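Local coordinates for myosin-2 (Saccharomyces cerevisiae, PDB 6IXO), which carries organelles and other cargo along polarized actin cables as a class V myosin motor, gripping receptor proteins with its globular tail domain, at residues 26-31 against 400-405; 53-57 against 395-400. All coordinates share one frame; numbering follows the deposited sequence.

Interaction 1 of 2, residues 26-31 against 400-405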
loop_
_atom_site.group_PDB
_atom_site.type_symbol
_atom_site.label_atom_id
_atom_site.label_comp_id
_atom_site.label_asym_id
_atom_site.label_seq_id
_atom_site.Cartn_x
_atom_site.Cartn_y
_atom_site.Cartn_z
ATOM N N GLU A 26 -14.960 -6.147 24.559
ATOM C CA GLU A 26 -15.073 -7.249 23.603
ATOM C C GLU A 26 -14.674 -6.867 22.231
ATOM O O GLU A 26 -13.925 -7.588 21.572
ATOM C CB GLU A 26 -16.532 -7.773 23.544
ATOM C CG GLU A 26 -16.801 -8.889 24.456
ATOM C CD GLU A 26 -18.230 -9.486 24.285
ATOM O OE1 GLU A 26 -18.773 -9.494 23.145
ATOM O OE2 GLU A 26 -18.784 -9.947 25.297
ATOM N N ILE A 27 -15.199 -5.738 21.773
ATOM C CA ILE A 27 -14.911 -5.297 20.412
ATOM C C ILE A 27 -13.458 -4.879 20.257
ATOM O O ILE A 27 -12.778 -5.323 19.323
ATOM C CB ILE A 27 -15.827 -4.121 20.016
ATOM C CG1 ILE A 27 -17.303 -4.569 20.044
ATOM C CG2 ILE A 27 -15.548 -3.672 18.654
ATOM C CD1 ILE A 27 -17.627 -5.585 18.999
ATOM N N THR A 28 -12.966 -4.037 21.164
ATOM C CA THR A 28 -11.594 -3.532 20.970
ATOM C C THR A 28 -10.534 -4.592 21.252
ATOM O O THR A 28 -9.541 -4.712 20.507
ATOM C CB THR A 28 -11.315 -2.276 21.825
ATOM O OG1 THR A 28 -11.453 -2.578 23.207
ATOM C CG2 THR A 28 -12.255 -1.141 21.447
ATOM N N GLU A 29 -10.712 -5.373 22.310
ATOM C CA GLU A 29 -9.684 -6.345 22.657
ATOM C C GLU A 29 -9.867 -7.669 21.905
ATOM O O GLU A 29 -8.902 -8.271 21.505
ATOM C CB GLU A 29 -9.659 -6.590 24.178
ATOM C CG GLU A 29 -9.464 -5.318 25.016
ATOM C CD GLU A 29 -8.152 -4.570 24.696
ATOM O OE1 GLU A 29 -7.069 -5.207 24.690
ATOM O OE2 GLU A 29 -8.212 -3.343 24.451
ATOM N N GLY A 30 -11.105 -8.127 21.719
ATOM C CA GLY A 30 -11.346 -9.419 21.094
ATOM C C GLY A 30 -11.422 -9.358 19.569
ATOM O O GLY A 30 -10.750 -10.100 18.865
ATOM N N LEU A 31 -12.264 -8.479 19.047
ATOM C CA LEU A 31 -12.508 -8.474 17.613
ATOM C C LEU A 31 -11.409 -7.725 16.871
ATOM O O LEU A 31 -10.883 -8.187 15.849
ATOM C CB LEU A 31 -13.864 -7.826 17.307
ATOM C CG LEU A 31 -14.218 -7.782 15.816
ATOM C CD1 LEU A 31 -14.431 -9.172 15.275
ATOM C CD2 LEU A 31 -15.445 -6.915 15.597
ATOM N N LEU A 400 -14.065 -17.107 17.151
ATOM C CA LEU A 400 -14.184 -15.939 18.014
ATOM C C LEU A 400 -14.810 -16.298 19.349
ATOM O O LEU A 400 -15.665 -17.173 19.434
ATOM C CB LEU A 400 -14.989 -14.814 17.347
ATOM C CG LEU A 400 -14.262 -14.041 16.245
ATOM C CD1 LEU A 400 -15.210 -13.080 15.521
ATOM C CD2 LEU A 400 -13.049 -13.271 16.814
ATOM N N SER A 401 -14.372 -15.614 20.396
ATOM C CA SER A 401 -15.053 -15.718 21.670
ATOM C C SER A 401 -15.483 -14.350 22.174
ATOM O O SER A 401 -14.781 -13.732 22.969
ATOM C CB SER A 401 -14.172 -16.416 22.707
ATOM O OG SER A 401 -14.909 -16.519 23.928
ATOM N N LEU A 402 -16.655 -13.905 21.720
ATOM C CA LEU A 402 -17.216 -12.602 22.059
ATOM C C LEU A 402 -18.674 -12.755 22.503
ATOM O O LEU A 402 -19.580 -12.597 21.700
ATOM C CB LEU A 402 -17.175 -11.664 20.857
ATOM C CG LEU A 402 -15.819 -11.542 20.133
ATOM C CD1 LEU A 402 -16.024 -10.851 18.824
ATOM C CD2 LEU A 402 -14.825 -10.792 21.003
ATOM N N PRO A 403 -18.885 -13.062 23.779
ATOM C CA PRO A 403 -20.221 -13.462 24.259
ATOM C C PRO A 403 -21.339 -12.466 23.928
ATOM O O PRO A 403 -22.378 -12.856 23.377
ATOM C CB PRO A 403 -20.032 -13.569 25.770
ATOM C CG PRO A 403 -18.522 -13.887 25.946
ATOM C CD PRO A 403 -17.829 -13.172 24.807
ATOM N N SER A 404 -21.144 -11.206 24.289
ATOM C CA SER A 404 -22.200 -10.216 24.078
ATOM C C SER A 404 -22.388 -9.939 22.598
ATOM O O SER A 404 -23.500 -9.841 22.077
ATOM C CB SER A 404 -21.869 -8.908 24.810
ATOM O OG SER A 404 -22.117 -9.060 26.191
ATOM N N THR A 405 -21.266 -9.826 21.906
ATOM C CA THR A 405 -21.316 -9.474 20.513
ATOM C C THR A 405 -22.029 -10.559 19.754
ATOM O O THR A 405 -22.863 -10.281 18.898
ATOM C CB THR A 405 -19.881 -9.276 19.928
ATOM O OG1 THR A 405 -19.230 -8.230 20.642
ATOM C CG2 THR A 405 -19.979 -8.893 18.501
#
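The flat carboxylate of Glu26 has the peptide unit joining Leu402 to Pro403 on one face, where Pro403 CD comes within 3.4 Å of Glu26 OE2, while three donors gather round its rim. These donors identify the motif, the N-terminal turn of a helix held by a remote acid: Leu402 occupies the N-cap position of helix 403-415 but has no polar side chain, and Glu26, from helix 20-32, takes up the amides that an N-cap side chain commonly would. Thr405 N reaches the syn lone pair of Glu26 OE1 at 2.8 Å. Ser404 N meets the syn lone pair of Glu26 OE2 at 2.9 Å, with a nearly straight N-H...O angle of 164°. On the anti side of Glu26 OE1, 17° from the carboxylate plane, Thr405 OG1 donates a third bond of 2.8 Å. The chain runs extended beyond CG (chi2 -175°), which carries the buried carboxylate across to the helix start, whose dipole would probably favour its ionised form. A glutamine in place of Glu26 would probably leave one of the two amides facing an N-H donor, and would lose the negative charge at the helix end. Beside this polar grip, Ile27 CD1 packs against the Thr405 side chain, 3.5 Å from the hydroxyl Thr405 OG1 and near the methyl CG2. An apolar contact follows where Leu31 CD1 meets Leu400 CD1 at 4.0 Å. Leu402 enters where helix 20-32 makes a wider pi-type turn, and glycine is what admits it: a beta carbon on Gly30 would clash with the methyl Leu402 CD2, which lies 3.7 Å from Gly30 CA.

Interaction 2 of 2, residues 53-57 against 395-400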
loop_
_atom_site.group_PDB
_atom_site.type_symbol
_atom_site.label_atom_id
_atom_site.label_comp_id
_atom_site.label_asym_id
_atom_site.label_seq_id
_atom_site.Cartn_x
_atom_site.Cartn_y
_atom_site.Cartn_z
ATOM N N TYR A 53 -14.993 -9.662 8.065
ATOM C CA TYR A 53 -15.879 -10.076 9.169
ATOM C C TYR A 53 -15.888 -9.023 10.314
ATOM O O TYR A 53 -16.957 -8.793 10.920
ATOM C CB TYR A 53 -15.518 -11.495 9.692
ATOM C CG TYR A 53 -14.216 -11.571 10.453
ATOM C CD1 TYR A 53 -14.175 -11.305 11.825
ATOM C CD2 TYR A 53 -13.005 -11.897 9.802
ATOM C CE1 TYR A 53 -12.987 -11.348 12.528
ATOM C CE2 TYR A 53 -11.809 -11.952 10.508
ATOM C CZ TYR A 53 -11.800 -11.670 11.869
ATOM O OH TYR A 53 -10.609 -11.699 12.595
ATOM N N PRO A 54 -14.763 -8.333 10.596
ATOM C CA PRO A 54 -14.867 -7.314 11.649
ATOM C C PRO A 54 -15.756 -6.160 11.247
ATOM O O PRO A 54 -16.606 -5.764 12.053
ATOM C CB PRO A 54 -13.411 -6.825 11.826
ATOM C CG PRO A 54 -12.600 -7.968 11.355
ATOM C CD PRO A 54 -13.334 -8.459 10.155
ATOM N N ALA A 55 -15.591 -5.648 10.033
ATOM C CA ALA A 55 -16.472 -4.566 9.599
ATOM C C ALA A 55 -17.958 -4.973 9.648
ATOM O O ALA A 55 -18.775 -4.179 10.095
ATOM C CB ALA A 55 -16.133 -4.118 8.197
ATOM N N ARG A 56 -18.296 -6.188 9.201
ATOM C CA ARG A 56 -19.713 -6.567 9.134
ATOM C C ARG A 56 -20.260 -6.648 10.539
ATOM O O ARG A 56 -21.386 -6.231 10.806
ATOM C CB ARG A 56 -19.917 -7.916 8.403
ATOM C CG ARG A 56 -19.403 -7.956 6.971
ATOM C CD ARG A 56 -20.428 -7.478 5.979
ATOM N NE ARG A 56 -19.935 -7.408 4.597
ATOM C CZ ARG A 56 -19.985 -8.408 3.715
ATOM N NH1 ARG A 56 -19.510 -8.232 2.478
ATOM N NH2 ARG A 56 -20.500 -9.579 4.058
ATOM N N ILE A 57 -19.472 -7.189 11.460
ATOM C CA ILE A 57 -19.937 -7.237 12.852
ATOM C C ILE A 57 -20.175 -5.827 13.435
ATOM O O ILE A 57 -21.204 -5.564 14.062
ATOM C CB ILE A 57 -18.942 -8.014 13.713
ATOM C CG1 ILE A 57 -19.023 -9.482 13.315
ATOM C CG2 ILE A 57 -19.271 -7.835 15.190
ATOM C CD1 ILE A 57 -17.927 -10.377 13.921
ATOM N N TYR A 395 -23.486 -12.434 10.514
ATOM C CA TYR A 395 -22.510 -13.516 10.661
ATOM C C TYR A 395 -21.322 -13.155 11.536
ATOM O O TYR A 395 -20.780 -12.065 11.424
ATOM C CB TYR A 395 -21.991 -13.946 9.294
ATOM C CG TYR A 395 -20.719 -14.778 9.328
ATOM C CD1 TYR A 395 -20.712 -16.073 9.849
ATOM C CD2 TYR A 395 -19.539 -14.292 8.794
ATOM C CE1 TYR A 395 -19.543 -16.851 9.857
ATOM C CE2 TYR A 395 -18.377 -15.057 8.795
ATOM C CZ TYR A 395 -18.382 -16.334 9.329
ATOM O OH TYR A 395 -17.213 -17.079 9.330
ATOM N N ILE A 396 -20.909 -14.088 12.389
ATOM C CA ILE A 396 -19.726 -13.910 13.227
ATOM C C ILE A 396 -18.983 -15.239 13.343
ATOM O O ILE A 396 -19.570 -16.225 13.755
ATOM C CB ILE A 396 -20.103 -13.345 14.636
ATOM C CG1 ILE A 396 -19.037 -13.682 15.666
ATOM C CG2 ILE A 396 -21.436 -13.898 15.158
ATOM C CD1 ILE A 396 -19.395 -13.122 17.029
ATOM N N PRO A 397 -17.691 -15.275 12.955
ATOM C CA PRO A 397 -16.907 -16.521 12.861
ATOM C C PRO A 397 -16.843 -17.375 14.131
ATOM O O PRO A 397 -17.291 -16.946 15.183
ATOM C CB PRO A 397 -15.504 -16.026 12.504
ATOM C CG PRO A 397 -15.739 -14.743 11.788
ATOM C CD PRO A 397 -16.917 -14.112 12.473
ATOM N N ALA A 398 -16.234 -18.554 14.006
ATOM C CA ALA A 398 -16.348 -19.632 14.991
ATOM C C ALA A 398 -15.222 -19.644 15.999
ATOM O O ALA A 398 -15.416 -19.984 17.162
ATOM C CB ALA A 398 -16.399 -20.977 14.286
ATOM N N TRP A 399 -14.030 -19.284 15.561
ATOM C CA TRP A 399 -12.937 -19.217 16.494
ATOM C C TRP A 399 -13.121 -18.022 17.445
ATOM O O TRP A 399 -12.431 -17.939 18.468
ATOM C CB TRP A 399 -11.603 -19.162 15.748
ATOM C CG TRP A 399 -11.505 -17.983 14.860
ATOM C CD1 TRP A 399 -11.903 -17.893 13.555
ATOM C CD2 TRP A 399 -11.005 -16.702 15.220
ATOM N NE1 TRP A 399 -11.667 -16.627 13.073
ATOM C CE2 TRP A 399 -11.117 -15.874 14.077
ATOM C CE3 TRP A 399 -10.473 -16.168 16.396
ATOM C CZ2 TRP A 399 -10.720 -14.542 14.081
ATOM C CZ3 TRP A 399 -10.073 -14.838 16.394
ATOM C CH2 TRP A 399 -10.205 -14.043 15.244
ATOM N N LEU A 400 -14.065 -17.107 17.151
ATOM C CA LEU A 400 -14.184 -15.939 18.014
ATOM C C LEU A 400 -14.810 -16.298 19.349
ATOM O O LEU A 400 -15.665 -17.173 19.434
ATOM C CB LEU A 400 -14.989 -14.814 17.347
ATOM C CG LEU A 400 -14.262 -14.041 16.245
ATOM C CD1 LEU A 400 -15.210 -13.080 15.521
ATOM C CD2 LEU A 400 -13.049 -13.271 16.814
HETATM O O HOH W 1 -18.931 -10.861 10.192
#
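Tyr53 and Pro397 meet at about a right angle, and apolar contact dominates the pairing: Pro397 CG lies 3.8 Å from Tyr53 CG, oblique to the phenol ring. Tyr53 CG sits between its backbone N and carbonyl carbon (chi1 71°), a crowded position that turns the ring along the loop from Pro397 towards Trp399. Further into the helix, Ile57 CD1 packs 3.7 Å from Ile396 CB. The same methyl approaches Leu400 CD1 at 4.2 Å, and Tyr53 CE1 reaches that leucine methyl too, at 4.1 Å. The arrangement is an irregular segment laid across the first turn of helix 53-67, in the all-helical globular tail domain that binds cargo; residues 395-400 have no regular secondary structure, and Pro54 and Ala55 turn to helix 97-124 instead. The aromatic contact involves Trp399. Tyr53 OH meets the edge of the Trp399 indole in its plane, 3.2 Å from Trp399 CZ2, while Leu400 CD2, from the same loop, lies over one indole face, offset toward its periphery. The phenol oxygen has its polar partner elsewhere, in a hydrogen bond with Glu36 N. No direct hydrogen bond joins the segments, so polar contact passes through one water, which donates to Tyr53 O at 3.0 Å, an oxygen that also accepts from Ile57 N, and to Tyr395 O, where the 2.5 Å separation is shorter than usual and its length doubtful.

How the interactions relate
From the N terminus, helix 20-32 supplies the first side of interaction 1 and helix 53-67 the first side of interaction 2. The chain then runs through most of the helical domain and past helix 336-350 before residues 395-400 return to helix 53-67, closing a loop with 337 residues between the segments. Residues 400-405 next reach helix 20-32, closing a loop of 368 in which the first is nested. Leu400 belongs to both contacts, whose centres are 9 Å apart. They also touch directly: Thr405 CG2 lies 3.5 Å from Ile57 CG2. The C-terminal loop and the start of helix 403-415 are thus joined to two N-terminal helices.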